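Local coordinates for 2-hydroxyethylphosphonate dioxygenase (Streptomyces viridochromogenes, PDB 4YAR), which catalyses the iron(II)-dependent, oxygen-consuming conversion of 2-hydroxyethylphosphonate to hydroxymethylphosphonate and formate during biosynthesis of the antibiotic bialaphos, at residues T100-E105 against D383-T388; G106-V111 against S196-S201. The protein carries 1 engineered substitution. All coordinates share one frame; numbering follows the deposited sequence.

Contact 1. Residues T100-E105 against D383-T388; sequences TLAAPE and DGSAWT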
ATOM      1  N   THR A 100       6.408   3.004 -17.413  1.00 20.27           N
ATOM      2  CA  THR A 100       5.491   2.273 -16.516  1.00 18.14           C
ATOM      3  C   THR A 100       5.804   0.776 -16.521  1.00 17.09           C
ATOM      4  O   THR A 100       6.022   0.170 -17.544  1.00 18.07           O
ATOM      5  CB  THR A 100       4.004   2.528 -16.801  1.00 21.28           C
ATOM      6  OG1 THR A 100       3.762   2.339 -18.171  1.00 19.21           O
ATOM      7  CG2 THR A 100       3.555   3.947 -16.420  1.00 22.77           C
ATOM      8  N   LEU A 101       5.936   0.211 -15.312  1.00 18.05           N
ATOM      9  CA  LEU A 101       6.002  -1.241 -15.143  1.00 17.26           C
ATOM     10  C   LEU A 101       4.626  -1.910 -15.091  1.00 16.55           C
ATOM     11  O   LEU A 101       3.534  -1.281 -15.053  1.00 18.14           O
ATOM     12  CB  LEU A 101       6.786  -1.550 -13.861  1.00 19.94           C
ATOM     13  CG  LEU A 101       8.166  -0.889 -13.776  1.00 19.38           C
ATOM     14  CD1 LEU A 101       8.919  -1.332 -12.520  1.00 21.55           C
ATOM     15  CD2 LEU A 101       9.033  -1.200 -14.995  1.00 21.54           C
ATOM     16  N   ALA A 102       4.652  -3.248 -15.072  1.00 15.79           N
ATOM     17  CA  ALA A 102       3.430  -4.000 -15.048  1.00 16.67           C
ATOM     18  C   ALA A 102       2.472  -3.681 -13.916  1.00 16.70           C
ATOM     19  O   ALA A 102       2.853  -3.582 -12.740  1.00 16.18           O
ATOM     20  CB  ALA A 102       3.735  -5.468 -15.035  1.00 16.93           C
ATOM     21  N   ALA A 103       1.199  -3.613 -14.275  1.00 18.22           N
ATOM     22  CA  ALA A 103       0.141  -3.417 -13.319  1.00 17.57           C
ATOM     23  C   ALA A 103      -1.203  -3.842 -13.888  1.00 20.90           C
ATOM     24  O   ALA A 103      -1.377  -3.699 -15.133  1.00 19.58           O
ATOM     25  CB  ALA A 103       0.107  -1.973 -12.926  1.00 18.25           C
ATOM     26  N   PRO A 104      -2.153  -4.305 -13.027  1.00 21.56           N
ATOM     27  CA  PRO A 104      -3.489  -4.540 -13.578  1.00 21.21           C
ATOM     28  C   PRO A 104      -4.071  -3.285 -14.262  1.00 24.39           C
ATOM     29  O   PRO A 104      -3.742  -2.158 -13.891  1.00 24.91           O
ATOM     30  CB  PRO A 104      -4.337  -4.912 -12.348  1.00 22.08           C
ATOM     31  CG  PRO A 104      -3.361  -5.363 -11.292  1.00 23.24           C
ATOM     32  CD  PRO A 104      -2.075  -4.618 -11.582  1.00 21.09           C
ATOM     33  N   GLU A 105      -4.895  -3.452 -15.276  1.00 26.18           N
ATOM     34  CA  GLU A 105      -5.376  -2.298 -16.010  1.00 31.57           C
ATOM     35  C   GLU A 105      -6.136  -1.396 -15.058  1.00 30.26           C
ATOM     36  O   GLU A 105      -6.863  -1.864 -14.190  1.00 28.65           O
ATOM     37  CB  GLU A 105      -6.234  -2.744 -17.223  1.00 36.89           C
ATOM     38  CG  GLU A 105      -6.513  -1.638 -18.242  1.00 49.99           C
ATOM     39  CD  GLU A 105      -6.132  -2.006 -19.676  1.00 61.11           C
ATOM     40  OE1 GLU A 105      -5.133  -2.738 -19.875  1.00 68.23           O
ATOM     41  OE2 GLU A 105      -6.822  -1.540 -20.615  1.00 69.14           O
ATOM     42  N   ASP A 383      14.439  -4.859 -17.230  1.00 18.93           N
ATOM     43  CA  ASP A 383      13.299  -3.958 -17.484  1.00 18.22           C
ATOM     44  C   ASP A 383      11.907  -4.619 -17.693  1.00 17.11           C
ATOM     45  O   ASP A 383      10.870  -3.928 -17.594  1.00 18.68           O
ATOM     46  CB  ASP A 383      13.536  -2.957 -18.601  1.00 20.51           C
ATOM     47  CG  ASP A 383      14.688  -1.974 -18.315  1.00 22.10           C
ATOM     48  OD1 ASP A 383      15.141  -1.814 -17.133  1.00 22.08           O
ATOM     49  OD2 ASP A 383      15.221  -1.400 -19.306  1.00 25.61           O
ATOM     50  N   GLY A 384      11.863  -5.903 -17.993  1.00 17.22           N
ATOM     51  CA  GLY A 384      10.636  -6.668 -17.817  1.00 17.04           C
ATOM     52  C   GLY A 384      10.135  -6.652 -16.391  1.00 17.70           C
ATOM     53  O   GLY A 384      10.963  -6.589 -15.430  1.00 17.27           O
ATOM     54  N   SER A 385       8.811  -6.765 -16.239  1.00 17.92           N
ATOM     55  CA  SER A 385       8.223  -6.662 -14.904  1.00 17.01           C
ATOM     56  C   SER A 385       6.986  -7.511 -14.793  1.00 17.96           C
ATOM     57  O   SER A 385       6.392  -7.917 -15.825  1.00 15.20           O
ATOM     58  CB  SER A 385       7.869  -5.196 -14.621  1.00 15.65           C
ATOM     59  OG  SER A 385       7.011  -4.681 -15.617  1.00 16.90           O
ATOM     60  N   ALA A 386       6.570  -7.734 -13.545  1.00 16.63           N
ATOM     61  CA  ALA A 386       5.350  -8.400 -13.243  1.00 17.11           C
ATOM     62  C   ALA A 386       4.641  -7.886 -11.991  1.00 18.75           C
ATOM     63  O   ALA A 386       5.255  -7.203 -11.144  1.00 17.47           O
ATOM     64  CB  ALA A 386       5.623  -9.864 -13.110  1.00 16.41           C
ATOM     65  N   TRP A 387       3.365  -8.280 -11.862  1.00 18.01           N
ATOM     66  CA  TRP A 387       2.538  -7.989 -10.670  1.00 16.33           C
ATOM     67  C   TRP A 387       1.968  -9.272 -10.184  1.00 16.23           C
ATOM     68  O   TRP A 387       1.538 -10.037 -11.010  1.00 17.14           O
ATOM     69  CB  TRP A 387       1.437  -7.037 -11.032  1.00 16.88           C
ATOM     70  CG  TRP A 387       0.407  -6.856 -10.009  1.00 16.36           C
ATOM     71  CD1 TRP A 387       0.420  -5.938  -9.002  1.00 19.27           C
ATOM     72  CD2 TRP A 387      -0.818  -7.581  -9.856  1.00 19.46           C
ATOM     73  NE1 TRP A 387      -0.683  -6.046  -8.251  1.00 19.70           N
ATOM     74  CE2 TRP A 387      -1.468  -7.049  -8.745  1.00 19.65           C
ATOM     75  CE3 TRP A 387      -1.423  -8.646 -10.542  1.00 19.10           C
ATOM     76  CZ2 TRP A 387      -2.730  -7.519  -8.325  1.00 19.05           C
ATOM     77  CZ3 TRP A 387      -2.644  -9.126 -10.088  1.00 18.46           C
ATOM     78  CH2 TRP A 387      -3.270  -8.532  -9.017  1.00 16.20           C
ATOM     79  N   THR A 388       1.953  -9.518  -8.883  1.00 16.39           N
ATOM     80  CA  THR A 388       1.269 -10.709  -8.343  1.00 15.07           C
ATOM     81  C   THR A 388       0.161 -10.256  -7.397  1.00 15.68           C
ATOM     82  O   THR A 388       0.431  -9.359  -6.602  1.00 15.75           O
ATOM     83  CB  THR A 388       2.218 -11.664  -7.662  1.00 15.96           C
ATOM     84  OG1 THR A 388       2.856 -11.074  -6.557  1.00 16.08           O
ATOM     85  CG2 THR A 388       3.382 -12.118  -8.660  1.00 16.71           C
TER
HETATM   86  O   HOH W   1       5.573  -4.261 -11.800  1.00 16.72           O
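Pro104 lies on one face of the Trp387 indole, its CG 3.5 Å from the centroid of the six-membered ring and only 10° off the ring normal, a CH-pi contact. Pro104 CD sits over the five-membered part of the indole, 3.7 Å from Trp387 CG, so two ring carbons of the proline span the fused system. Trp387 CG stands anti to the backbone N (chi1 169°); at the edge of the ring system NE1 is hydrogen-bonded to Glu355, and His357 meets the ring edge-to-face. HEPD is a bicupin enzyme, and the contact joins its two cupin-type beta domains: the loop between strands 93-100 and 111-115 belongs to one, strand 385-388 to the seven-stranded antiparallel sheet of the other, next to strand 73-76, whose Val74 also touches Trp387. Further back along the strand, Ser385 turns OG between its backbone N and carbonyl carbon (chi1 56°), where it accepts a fairly straight bond from Ala102 N, 2.8 Å from Ser385 OG. Leu101 CB and Ala102 CB pack against the same hydroxyl oxygen, the latter 3.4 Å from Ser385 OG. A water donates to both Ala102 O and Ala386 O, at 3.0 Å from each, bridging two backbones that do not pair directly here.

Contact 2. Residues G106-V111 against S196-S201; sequences GRVAPV and SYTAQS
Val111 and Ser196 are joined by two backbone hydrogen bonds that make them an antiparallel hydrogen-bonded pair. Ser196 N donates to Val111 O at 3.0 Å, while the return bond from Val111 N to Ser196 O is weak at 3.3 Å. Both side chains project from the same face of the sheet, where Val111 also touches Tyr98 and Ser196 touches Ala133 and Thr135 of strand 133-140.

The apolar contact is one residue away on each segment. Pro110 lies alongside Tyr197, with CG at the edge of the phenol ring near its plane, 4.0 Å from Tyr197 CE1. The tyrosine ring stacks with Phe405, and its OH is hydrogen-bonded to Ser407 OG. A looser touch follows where the chains diverge: Val108 CG1 lies 4.0 Å from Thr198 OG1, the two side chains crossing at about a right angle.

The paired strands 111-115 and 192-198 are neighbours in an antiparallel sheet next to the active site. The side chain of Thr198 is about 4 Å from that of His129, an iron ligand of the enzyme that binds a cadmium ion here, and Ser196 is itself a substrate-binding residue. Metal-binding histidines set among antiparallel strands, with substrate residues beside them, are the arrangement of a cupin barrel, the fold that carries the metal site in this enzyme.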
ATOM      1  N   GLY A 106      -5.894  -0.097 -15.158  1.00 29.82           N
ATOM      2  CA  GLY A 106      -6.592   0.846 -14.276  1.00 29.64           C
ATOM      3  C   GLY A 106      -5.822   1.175 -13.007  1.00 30.65           C
ATOM      4  O   GLY A 106      -5.987   2.256 -12.452  1.00 30.60           O
ATOM      5  N   ARG A 107      -4.940   0.277 -12.557  1.00 27.64           N
ATOM      6  CA  ARG A 107      -4.291   0.466 -11.252  1.00 27.09           C
ATOM      7  C   ARG A 107      -3.057   1.332 -11.462  1.00 25.66           C
ATOM      8  O   ARG A 107      -2.702   1.663 -12.591  1.00 20.68           O
ATOM      9  CB  ARG A 107      -3.901  -0.848 -10.600  1.00 29.23           C
ATOM     10  CG  ARG A 107      -4.960  -1.920 -10.550  1.00 32.10           C
ATOM     11  CD  ARG A 107      -5.803  -1.989  -9.281  1.00 39.55           C
ATOM     12  NE  ARG A 107      -6.721  -3.141  -9.430  1.00 46.32           N
ATOM     13  CZ  ARG A 107      -7.680  -3.253 -10.385  1.00 50.99           C
ATOM     14  NH1 ARG A 107      -7.911  -2.302 -11.291  1.00 51.75           N
ATOM     15  NH2 ARG A 107      -8.443  -4.338 -10.448  1.00 52.92           N
ATOM     16  N   VAL A 108      -2.452   1.736 -10.351  1.00 24.99           N
ATOM     17  CA  VAL A 108      -1.328   2.637 -10.408  1.00 24.63           C
ATOM     18  C   VAL A 108      -0.123   1.810 -10.784  1.00 23.95           C
ATOM     19  O   VAL A 108       0.148   0.861 -10.156  1.00 23.03           O
ATOM     20  CB  VAL A 108      -1.134   3.380  -9.121  1.00 26.86           C
ATOM     21  CG1 VAL A 108       0.168   4.218  -9.174  1.00 27.75           C
ATOM     22  CG2 VAL A 108      -2.367   4.264  -8.867  1.00 25.81           C
ATOM     23  N   ALA A 109       0.537   2.161 -11.873  1.00 22.82           N
ATOM     24  CA  ALA A 109       1.710   1.405 -12.315  1.00 23.01           C
ATOM     25  C   ALA A 109       2.965   2.010 -11.664  1.00 23.47           C
ATOM     26  O   ALA A 109       3.083   3.228 -11.584  1.00 22.02           O
ATOM     27  CB  ALA A 109       1.781   1.446 -13.829  1.00 25.16           C
ATOM     28  N   PRO A 110       3.886   1.184 -11.155  1.00 23.63           N
ATOM     29  CA  PRO A 110       5.242   1.597 -10.715  1.00 22.52           C
ATOM     30  C   PRO A 110       5.962   2.334 -11.848  1.00 22.14           C
ATOM     31  O   PRO A 110       5.662   2.100 -13.009  1.00 23.63           O
ATOM     32  CB  PRO A 110       5.955   0.276 -10.457  1.00 22.98           C
ATOM     33  CG  PRO A 110       4.878  -0.699 -10.159  1.00 23.75           C
ATOM     34  CD  PRO A 110       3.684  -0.270 -10.999  1.00 21.68           C
ATOM     35  N   VAL A 111       6.817   3.289 -11.509  1.00 21.63           N
ATOM     36  CA  VAL A 111       7.417   4.168 -12.521  1.00 23.26           C
ATOM     37  C   VAL A 111       8.929   4.055 -12.490  1.00 21.45           C
ATOM     38  O   VAL A 111       9.534   4.023 -11.431  1.00 18.96           O
ATOM     39  CB  VAL A 111       7.063   5.655 -12.277  1.00 31.80           C
ATOM     40  CG1 VAL A 111       7.753   6.558 -13.315  1.00 33.76           C
ATOM     41  CG2 VAL A 111       5.566   5.882 -12.386  1.00 32.92           C
ATOM     42  N   SER A 196      10.479   4.667  -8.632  1.00 20.29           N
ATOM     43  CA  SER A 196       9.675   5.285  -7.603  1.00 21.51           C
ATOM     44  C   SER A 196       8.441   4.411  -7.468  1.00 22.56           C
ATOM     45  O   SER A 196       7.666   4.266  -8.428  1.00 22.46           O
ATOM     46  CB  SER A 196       9.310   6.715  -7.917  1.00 25.43           C
ATOM     47  OG  SER A 196       8.513   7.288  -6.871  1.00 34.03           O
ATOM     48  N   TYR A 197       8.292   3.815  -6.298  1.00 19.07           N
ATOM     49  CA  TYR A 197       7.242   2.866  -5.991  1.00 17.38           C
ATOM     50  C   TYR A 197       6.323   3.404  -4.871  1.00 18.33           C
ATOM     51  O   TYR A 197       6.751   3.488  -3.709  1.00 18.03           O
ATOM     52  CB  TYR A 197       7.829   1.545  -5.502  1.00 16.60           C
ATOM     53  CG  TYR A 197       6.762   0.478  -5.277  1.00 17.44           C
ATOM     54  CD1 TYR A 197       6.199  -0.187  -6.350  1.00 18.85           C
ATOM     55  CD2 TYR A 197       6.325   0.158  -4.006  1.00 17.61           C
ATOM     56  CE1 TYR A 197       5.209  -1.127  -6.175  1.00 19.92           C
ATOM     57  CE2 TYR A 197       5.348  -0.798  -3.782  1.00 20.31           C
ATOM     58  CZ  TYR A 197       4.788  -1.462  -4.880  1.00 19.91           C
ATOM     59  OH  TYR A 197       3.814  -2.393  -4.643  1.00 21.41           O
ATOM     60  N   THR A 198       5.102   3.731  -5.251  1.00 20.07           N
ATOM     61  CA  THR A 198       4.141   4.279  -4.296  1.00 21.32           C
ATOM     62  C   THR A 198       3.253   3.162  -3.714  1.00 22.93           C
ATOM     63  O   THR A 198       3.083   2.097  -4.266  1.00 26.30           O
ATOM     64  CB  THR A 198       3.263   5.301  -4.965  1.00 25.06           C
ATOM     65  OG1 THR A 198       2.456   4.596  -5.913  1.00 26.92           O
ATOM     66  CG2 THR A 198       4.051   6.426  -5.656  1.00 27.27           C
ATOM     67  N   ALA A 199       2.807   3.341  -2.502  1.00 25.55           N
ATOM     68  CA  ALA A 199       1.801   2.417  -1.970  1.00 26.06           C
ATOM     69  C   ALA A 199       0.537   3.234  -1.892  1.00 23.60           C
ATOM     70  O   ALA A 199       0.612   4.446  -1.831  1.00 21.61           O
ATOM     71  CB  ALA A 199       2.216   1.962  -0.585  1.00 25.07           C
ATOM     72  N   GLN A 200      -0.594   2.548  -1.737  1.00 26.42           N
ATOM     73  CA  GLN A 200      -1.871   3.207  -1.354  1.00 27.09           C
ATOM     74  C   GLN A 200      -1.714   3.953  -0.071  1.00 24.60           C
ATOM     75  O   GLN A 200      -1.053   3.509   0.845  1.00 22.72           O
ATOM     76  CB  GLN A 200      -3.020   2.173  -1.250  1.00 30.74           C
ATOM     77  CG  GLN A 200      -3.162   1.413   0.097  1.00 31.24           C
ATOM     78  CD  GLN A 200      -1.955   0.546   0.533  1.00 28.63           C
ATOM     79  OE1 GLN A 200      -1.124   0.083  -0.286  1.00 28.87           O
ATOM     80  NE2 GLN A 200      -1.892   0.274   1.845  1.00 27.44           N
ATOM     81  N   SER A 201      -2.317   5.131   0.019  1.00 22.64           N
ATOM     82  CA  SER A 201      -2.366   5.868   1.263  1.00 22.17           C
ATOM     83  C   SER A 201      -3.507   5.268   2.094  1.00 21.94           C
ATOM     84  O   SER A 201      -4.628   5.150   1.660  1.00 20.30           O
ATOM     85  CB  SER A 201      -2.657   7.336   1.045  1.00 24.45           C
ATOM     86  OG  SER A 201      -2.863   7.960   2.274  1.00 23.98           O
TER

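In the fold
One loop, between strands 93-100 and 111-115, supplies a segment to both contacts, and their centres are about 10 Å apart. Contact 1 is buried and reaches across to the seven-stranded sheet, relying on side chains and a bridging water. Contact 2 is only partly buried, with Val108 exposed, and joins the loop's end to the neighbouring strand of the six-stranded sheet, where a pair of backbone bonds ties in the start of strand 111-115. The two touch directly: Leu101 N is 3.0 Å from Pro110 O, probably hydrogen-bonded, and Ala103 CB packs on Ala109 CA. His357 also links them, meeting the rings of both Trp387 and Tyr197. Contact 2 lies nearer the metal-binding His129 and itself contains the substrate-binding Ser196.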